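Local coordinates for Two-component response regulator (Geobacillus stearothermophilus, PDB 6SWI), which probably binds DNA through its C-terminal helix-turn-helix domain as a response regulator of the arabinan utilization system, at residues E61-L66 and E79-D84. Numbering follows the deposited sequence.
Sequences EKAAEL and ERVGYD
Lys62 lays the root of its side chain against Val81, its CG 3.8 Å from Val81 CG1. Its CG stands anti to the backbone N (chi1 180°), and a bend at chi2 (65°) then carries the outer methylenes off along helix 51-69. There NZ forms a salt bridge to Glu65 OE1 at 2.8 Å, meeting the carboxylate from its syn side and 29° out of its plane. The methylenes near the backbone thus border the apolar contact while the ammonium group stays with a carboxylate of its own helix. An alanine here would probably leave Glu65 without its positive mate and bare one flank of Val81 CG1. One residue on, the closest CA pair of the two segments is Ala63 and Val81, 6.4 Å apart. Both valine methyls lie against the small side chain of Ala63, and Val81 CG1 also rests 3.8 Å from Ala63 N. A turn further along, Leu66 reaches across with CD1, which touches Arg80 at both CB and CD, the latter 4.1 Å away. The two side chains cross at about a right angle, the leucine methyl meeting the aliphatic part of the extended arginine. Leu66 CD1 also lies 4.4 Å from Val81 CG1, so Val81 CG1 is the common neighbour of Lys62, Ala63 and Leu66. Phe89 of helix 86-97 packs on Ala63 and Val81, and Ile77 on Ala63 and Leu66, extending the apolar cluster. No hydrogen bond joins the segments. Helix 74-80 closes in a Schellman motif, Gly82 at positive phi as C-prime, with Gly82 N bonded to Glu79 O. This capped turn, leading from helix 74-80 into helix 86-97 and packed against the long helix 51-69, is consistent with the helix-turn-helix architecture of an AraC-type DNA-binding domain.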
ATOM      1  N   GLU A  61       0.471   0.004   3.701  1.00 10.77           N
ATOM      2  CA  GLU A  61       1.704   0.204   4.449  1.00 12.46           C
ATOM      3  C   GLU A  61       2.432   1.476   4.013  1.00 10.55           C
ATOM      4  O   GLU A  61       2.990   2.190   4.854  1.00 11.32           O
ATOM      5  CB  GLU A  61       2.577  -1.044   4.402  1.00 16.82           C
ATOM      6  CG  GLU A  61       1.858  -2.262   4.995  1.00 23.74           C
ATOM      7  CD  GLU A  61       2.058  -2.417   6.500  1.00 32.73           C
ATOM      8  OE1 GLU A  61       1.896  -1.417   7.234  1.00 36.89           O
ATOM      9  OE2 GLU A  61       2.346  -3.548   6.949  1.00 36.37           O
ATOM     10  N   LYS A  62       2.412   1.801   2.715  1.00  9.35           N
ATOM     11  CA  LYS A  62       2.971   3.083   2.283  1.00  8.68           C
ATOM     12  C   LYS A  62       2.168   4.244   2.853  1.00  7.77           C
ATOM     13  O   LYS A  62       2.735   5.259   3.276  1.00  8.32           O
ATOM     14  CB  LYS A  62       3.006   3.179   0.760  1.00  9.70           C
ATOM     15  CG  LYS A  62       3.576   4.491   0.255  1.00 11.44           C
ATOM     16  CD  LYS A  62       5.036   4.616   0.653  1.00 14.56           C
ATOM     17  CE  LYS A  62       5.661   5.833   0.042  1.00 15.73           C
ATOM     18  NZ  LYS A  62       7.133   5.865   0.280  1.00 17.72           N
ATOM     19  N   ALA A  63       0.842   4.107   2.870  1.00  7.13           N
ATOM     20  CA  ALA A  63       0.010   5.163   3.435  1.00  8.06           C
ATOM     21  C   ALA A  63       0.330   5.377   4.903  1.00  7.80           C
ATOM     22  O   ALA A  63       0.404   6.516   5.371  1.00  7.51           O
ATOM     23  CB  ALA A  63      -1.468   4.815   3.269  1.00  9.60           C
ATOM     24  N   ALA A  64       0.495   4.290   5.654  1.00  8.37           N
ATOM     25  CA  ALA A  64       0.850   4.409   7.060  1.00 10.00           C
ATOM     26  C   ALA A  64       2.166   5.152   7.223  1.00  9.17           C
ATOM     27  O   ALA A  64       2.300   6.016   8.097  1.00  9.65           O
ATOM     28  CB  ALA A  64       0.920   3.021   7.682  1.00 11.89           C
ATOM     29  N   GLU A  65       3.145   4.841   6.376  1.00  8.85           N
ATOM     30  CA  GLU A  65       4.418   5.550   6.419  1.00  9.99           C
ATOM     31  C   GLU A  65       4.221   7.043   6.189  1.00  9.26           C
ATOM     32  O   GLU A  65       4.766   7.873   6.929  1.00 10.53           O
ATOM     33  CB  GLU A  65       5.352   4.958   5.368  1.00 12.72           C
ATOM     34  CG  GLU A  65       6.651   5.687   5.202  1.00 18.96           C
ATOM     35  CD  GLU A  65       7.419   5.151   4.024  1.00 24.03           C
ATOM     36  OE1 GLU A  65       7.525   5.871   3.011  1.00 23.28           O
ATOM     37  OE2 GLU A  65       7.895   4.001   4.114  1.00 26.54           O
ATOM     38  N   LEU A  66       3.444   7.404   5.164  1.00  8.08           N
ATOM     39  CA  LEU A  66       3.219   8.817   4.866  1.00  8.41           C
ATOM     40  C   LEU A  66       2.447   9.511   5.978  1.00  7.32           C
ATOM     41  O   LEU A  66       2.683  10.693   6.250  1.00  8.04           O
ATOM     42  CB  LEU A  66       2.480   8.962   3.536  1.00  8.43           C
ATOM     43  CG  LEU A  66       3.284   8.562   2.295  1.00  9.51           C
ATOM     44  CD1 LEU A  66       2.371   8.487   1.092  1.00 10.91           C
ATOM     45  CD2 LEU A  66       4.406   9.539   2.042  1.00 12.17           C
ATOM     46  N   GLU A  79      -4.116   9.564  -2.995  1.00  6.77           N
ATOM     47  CA  GLU A  79      -3.695   9.578  -4.390  1.00  6.78           C
ATOM     48  C   GLU A  79      -2.328   8.932  -4.560  1.00  6.72           C
ATOM     49  O   GLU A  79      -2.086   8.225  -5.545  1.00  7.64           O
ATOM     50  CB  GLU A  79      -3.685  11.014  -4.904  1.00  8.02           C
ATOM     51  CG  GLU A  79      -3.419  11.130  -6.405  1.00  8.88           C
ATOM     52  CD  GLU A  79      -1.942  11.064  -6.800  1.00  9.39           C
ATOM     53  OE1 GLU A  79      -1.073  11.468  -5.998  1.00  9.49           O
ATOM     54  OE2 GLU A  79      -1.656  10.614  -7.936  1.00 10.33           O
ATOM     55  N   ARG A  80      -1.429   9.158  -3.606  1.00  7.15           N
ATOM     56  CA  ARG A  80      -0.073   8.637  -3.684  1.00  7.82           C
ATOM     57  C   ARG A  80      -0.024   7.130  -3.536  1.00  7.29           C
ATOM     58  O   ARG A  80       0.994   6.523  -3.879  1.00  9.74           O
ATOM     59  CB  ARG A  80       0.789   9.280  -2.605  1.00  8.38           C
ATOM     60  CG  ARG A  80       1.120  10.718  -2.896  1.00  8.94           C
ATOM     61  CD  ARG A  80       1.659  11.375  -1.674  1.00 10.43           C
ATOM     62  NE  ARG A  80       2.054  12.757  -1.899  1.00  9.98           N
ATOM     63  CZ  ARG A  80       3.294  13.214  -1.765  1.00  9.60           C
ATOM     64  NH1 ARG A  80       4.296  12.392  -1.455  1.00 10.40           N
ATOM     65  NH2 ARG A  80       3.520  14.504  -1.941  1.00 10.11           N
ATOM     66  N   VAL A  81      -1.088   6.512  -3.036  1.00  6.96           N
ATOM     67  CA  VAL A  81      -1.131   5.066  -2.908  1.00  7.68           C
ATOM     68  C   VAL A  81      -2.194   4.442  -3.812  1.00  7.47           C
ATOM     69  O   VAL A  81      -2.649   3.328  -3.557  1.00  8.85           O
ATOM     70  CB  VAL A  81      -1.202   4.589  -1.443  1.00  8.46           C
ATOM     71  CG1 VAL A  81      -0.078   5.211  -0.642  1.00  9.11           C
ATOM     72  CG2 VAL A  81      -2.546   4.892  -0.786  1.00  8.64           C
ATOM     73  N   GLY A  82      -2.577   5.130  -4.884  1.00  7.65           N
ATOM     74  CA  GLY A  82      -3.354   4.506  -5.932  1.00  8.62           C
ATOM     75  C   GLY A  82      -4.851   4.601  -5.781  1.00  9.55           C
ATOM     76  O   GLY A  82      -5.568   3.831  -6.428  1.00 12.80           O
ATOM     77  N   TYR A  83      -5.350   5.524  -4.963  1.00  9.22           N
ATOM     78  CA  TYR A  83      -6.778   5.780  -4.825  1.00 11.16           C
ATOM     79  C   TYR A  83      -7.070   7.177  -5.349  1.00 13.89           C
ATOM     80  O   TYR A  83      -6.503   8.159  -4.854  1.00 18.48           O
ATOM     81  CB  TYR A  83      -7.202   5.675  -3.362  1.00 10.60           C
ATOM     82  CG  TYR A  83      -7.182   4.255  -2.868  1.00  9.22           C
ATOM     83  CD1 TYR A  83      -5.995   3.651  -2.480  1.00 12.01           C
ATOM     84  CD2 TYR A  83      -8.343   3.506  -2.812  1.00 10.94           C
ATOM     85  CE1 TYR A  83      -5.970   2.345  -2.048  1.00 13.63           C
ATOM     86  CE2 TYR A  83      -8.328   2.193  -2.383  1.00 12.92           C
ATOM     87  CZ  TYR A  83      -7.133   1.618  -2.001  1.00 14.64           C
ATOM     88  OH  TYR A  83      -7.094   0.313  -1.566  1.00 18.71           O
ATOM     89  N   ASP A  84      -7.982   7.241  -6.328  0.55 16.11           N
ATOM     90  CA  ASP A  84      -8.415   8.481  -6.957  0.55 16.80           C
ATOM     91  C   ASP A  84      -9.223   9.357  -6.007  0.55 15.58           C
ATOM     92  O   ASP A  84      -9.330  10.567  -6.234  0.55 15.73           O
ATOM     93  CB  ASP A  84      -9.266   8.159  -8.197  0.55 18.39           C
ATOM     94  CG  ASP A  84      -8.497   7.386  -9.266  0.55 19.18           C
ATOM     95  OD1 ASP A  84      -7.303   7.673  -9.474  0.55 18.43           O
ATOM     96  OD2 ASP A  84      -9.092   6.496  -9.915  0.55 21.44           O
TER